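PDB 3VWA: cytoplasmic export protein 1 from Saccharomyces cerevisiae, which binds tRNA and, as part of the nuclear tRNA export machinery, may collect it at the nuclear pore and pass it on for translation. Local coordinates for residues Ser101-Phe107 against Glu274-Thr280. Numbering follows the deposited sequence.
Sequences SLSQNKF and EIFRNLT
A loop-to-loop contact anchored by one asparagine: the turn between helices 99-102 and 106-122 of the kinase-like domain meets the linker from helix 255-271 to helix 283-303. L102-N105 form a type I turn (N105 N to L102 O, 3.1 Å). N105 (chi1 t) donates from ND2 to I275 O (2.7 Å) and R277 O (3.0 Å), while its OD1 caps G108 N at the start of helix 106-122. E274-I275 are in a 3-10 segment, and N278 takes a left-handed backbone conformation (phi/psi 61/32). N278 lies opposite L102 (CA-CA 5.0 Å), and a water links L102 O (3.1 Å) to N278 O (3.0 Å). Apolar contacts flank these bonds: L102 CD1 meets T280 CG2 and F107 CD2 meets I275 CG2, both at 3.7 Å, with L240 of helix 239-248 touching F107 and I275. T280 OG1 is held by W144. N105 thus acts as a helix N-cap that also ties down a neighbouring loop, here one probably near the passage from kinase-like domain to HEAT repeats.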
loop_
_atom_site.group_PDB
_atom_site.type_symbol
_atom_site.label_atom_id
_atom_site.label_comp_id
_atom_site.label_asym_id
_atom_site.label_seq_id
_atom_site.Cartn_x
_atom_site.Cartn_y
_atom_site.Cartn_z
ATOM N N SER A 101 -17.718 5.633 -1.996
ATOM C CA SER A 101 -16.453 5.899 -1.361
ATOM C C SER A 101 -15.671 6.968 -2.051
ATOM O O SER A 101 -15.251 7.884 -1.378
ATOM C CB SER A 101 -15.599 4.653 -1.261
ATOM O OG SER A 101 -16.060 3.895 -0.172
ATOM N N LEU A 102 -15.467 6.853 -3.370
ATOM C CA LEU A 102 -14.506 7.723 -4.093
ATOM C C LEU A 102 -15.001 9.149 -4.127
ATOM O O LEU A 102 -14.210 10.054 -4.120
ATOM C CB LEU A 102 -14.315 7.277 -5.537
ATOM C CG LEU A 102 -13.768 5.880 -5.776
ATOM C CD1 LEU A 102 -13.936 5.654 -7.259
ATOM C CD2 LEU A 102 -12.310 5.787 -5.330
ATOM N N SER A 103 -16.332 9.306 -4.136
ATOM C CA SER A 103 -17.062 10.592 -4.064
ATOM C C SER A 103 -16.671 11.385 -2.847
ATOM O O SER A 103 -16.777 12.588 -2.838
ATOM C CB SER A 103 -18.553 10.307 -3.897
ATOM O OG SER A 103 -19.204 10.301 -5.115
ATOM N N GLN A 104 -16.258 10.688 -1.792
ATOM C CA GLN A 104 -15.798 11.338 -0.566
ATOM C C GLN A 104 -14.554 12.207 -0.735
ATOM O O GLN A 104 -14.361 13.158 0.001
ATOM C CB GLN A 104 -15.612 10.291 0.531
ATOM C CG GLN A 104 -16.955 9.707 0.996
ATOM C CD GLN A 104 -16.905 8.956 2.324
ATOM O OE1 GLN A 104 -15.843 8.713 2.887
ATOM N NE2 GLN A 104 -18.074 8.562 2.817
ATOM N N ASN A 105 -13.718 11.911 -1.725
ATOM C CA ASN A 105 -12.566 12.779 -2.037
ATOM C C ASN A 105 -12.869 13.522 -3.327
ATOM O O ASN A 105 -12.555 13.049 -4.453
ATOM C CB ASN A 105 -11.272 11.958 -2.166
ATOM C CG ASN A 105 -10.044 12.828 -2.487
ATOM O OD1 ASN A 105 -10.185 13.904 -3.003
ATOM N ND2 ASN A 105 -8.848 12.353 -2.148
ATOM N N LYS A 106 -13.497 14.689 -3.186
ATOM C CA LYS A 106 -13.907 15.428 -4.371
ATOM C C LYS A 106 -12.698 15.774 -5.265
ATOM O O LYS A 106 -12.844 15.861 -6.462
ATOM C CB LYS A 106 -14.705 16.701 -3.987
ATOM C CG LYS A 106 -13.880 17.945 -3.668
ATOM C CD LYS A 106 -14.811 18.996 -3.073
ATOM C CE LYS A 106 -14.163 20.354 -3.010
ATOM N NZ LYS A 106 -14.159 20.947 -4.388
ATOM N N PHE A 107 -11.526 15.982 -4.666
ATOM C CA PHE A 107 -10.344 16.356 -5.449
ATOM C C PHE A 107 -9.974 15.185 -6.362
ATOM O O PHE A 107 -9.579 15.406 -7.503
ATOM C CB PHE A 107 -9.130 16.734 -4.554
ATOM C CG PHE A 107 -9.375 17.960 -3.704
ATOM C CD1 PHE A 107 -9.794 19.172 -4.274
ATOM C CD2 PHE A 107 -9.197 17.901 -2.328
ATOM C CE1 PHE A 107 -10.011 20.297 -3.482
ATOM C CE2 PHE A 107 -9.430 19.019 -1.527
ATOM C CZ PHE A 107 -9.823 20.217 -2.095
ATOM N N GLU A 274 -5.877 13.943 4.196
ATOM C CA GLU A 274 -7.130 13.361 3.647
ATOM C C GLU A 274 -7.160 13.346 2.124
ATOM O O GLU A 274 -7.874 12.528 1.477
ATOM C CB GLU A 274 -8.413 14.085 4.260
ATOM C CG GLU A 274 -8.643 15.573 3.882
ATOM C CD GLU A 274 -7.611 16.578 4.436
ATOM O OE1 GLU A 274 -6.756 16.208 5.269
ATOM O OE2 GLU A 274 -7.637 17.789 4.064
ATOM N N ILE A 275 -6.388 14.219 1.489
ATOM C CA ILE A 275 -6.530 14.292 0.049
ATOM C C ILE A 275 -5.938 13.033 -0.639
ATOM O O ILE A 275 -6.235 12.758 -1.759
ATOM C CB ILE A 275 -5.989 15.580 -0.578
ATOM C CG1 ILE A 275 -4.425 15.531 -0.581
ATOM C CG2 ILE A 275 -6.635 16.847 0.079
ATOM C CD1 ILE A 275 -3.822 16.690 -1.347
ATOM N N PHE A 276 -5.212 12.228 0.090
ATOM C CA PHE A 276 -4.668 11.006 -0.476
ATOM C C PHE A 276 -5.507 9.775 -0.083
ATOM O O PHE A 276 -5.081 8.628 -0.307
ATOM C CB PHE A 276 -3.215 10.842 -0.008
ATOM C CG PHE A 276 -2.336 11.966 -0.425
ATOM C CD1 PHE A 276 -1.943 12.098 -1.749
ATOM C CD2 PHE A 276 -1.920 12.923 0.497
ATOM C CE1 PHE A 276 -1.131 13.172 -2.146
ATOM C CE2 PHE A 276 -1.087 13.979 0.127
ATOM C CZ PHE A 276 -0.691 14.107 -1.205
ATOM N N ARG A 277 -6.715 9.988 0.429
ATOM C CA ARG A 277 -7.563 8.820 0.810
ATOM C C ARG A 277 -8.707 8.758 -0.127
ATOM O O ARG A 277 -9.077 9.786 -0.670
ATOM C CB ARG A 277 -8.152 8.987 2.208
ATOM C CG ARG A 277 -7.147 8.907 3.322
ATOM C CD ARG A 277 -7.788 8.779 4.698
ATOM N NE ARG A 277 -6.681 8.656 5.650
ATOM C CZ ARG A 277 -6.386 9.557 6.577
ATOM N NH1 ARG A 277 -5.326 9.368 7.375
ATOM N NH2 ARG A 277 -7.173 10.631 6.728
ATOM N N ASN A 278 -9.262 7.559 -0.328
ATOM C CA ASN A 278 -10.435 7.362 -1.187
ATOM C C ASN A 278 -10.129 7.774 -2.613
ATOM O O ASN A 278 -11.007 8.250 -3.324
ATOM C CB ASN A 278 -11.644 8.159 -0.683
ATOM C CG ASN A 278 -12.078 7.725 0.704
ATOM O OD1 ASN A 278 -11.959 8.477 1.646
ATOM N ND2 ASN A 278 -12.496 6.478 0.835
ATOM N N LEU A 279 -8.870 7.594 -3.027
ATOM C CA LEU A 279 -8.540 7.792 -4.446
ATOM C C LEU A 279 -8.695 6.495 -5.245
ATOM O O LEU A 279 -8.587 5.395 -4.677
ATOM C CB LEU A 279 -7.111 8.288 -4.529
ATOM C CG LEU A 279 -6.873 9.675 -3.945
ATOM C CD1 LEU A 279 -5.386 9.983 -3.993
ATOM C CD2 LEU A 279 -7.639 10.694 -4.771
ATOM N N THR A 280 -8.917 6.573 -6.555
ATOM C CA THR A 280 -8.828 5.322 -7.368
ATOM C C THR A 280 -7.488 4.622 -7.210
ATOM O O THR A 280 -6.427 5.277 -7.216
ATOM C CB THR A 280 -9.155 5.495 -8.865
ATOM O OG1 THR A 280 -8.711 6.774 -9.324
ATOM C CG2 THR A 280 -10.675 5.343 -9.081
HETATM O O HOH W 1 -11.469 10.290 -5.447
#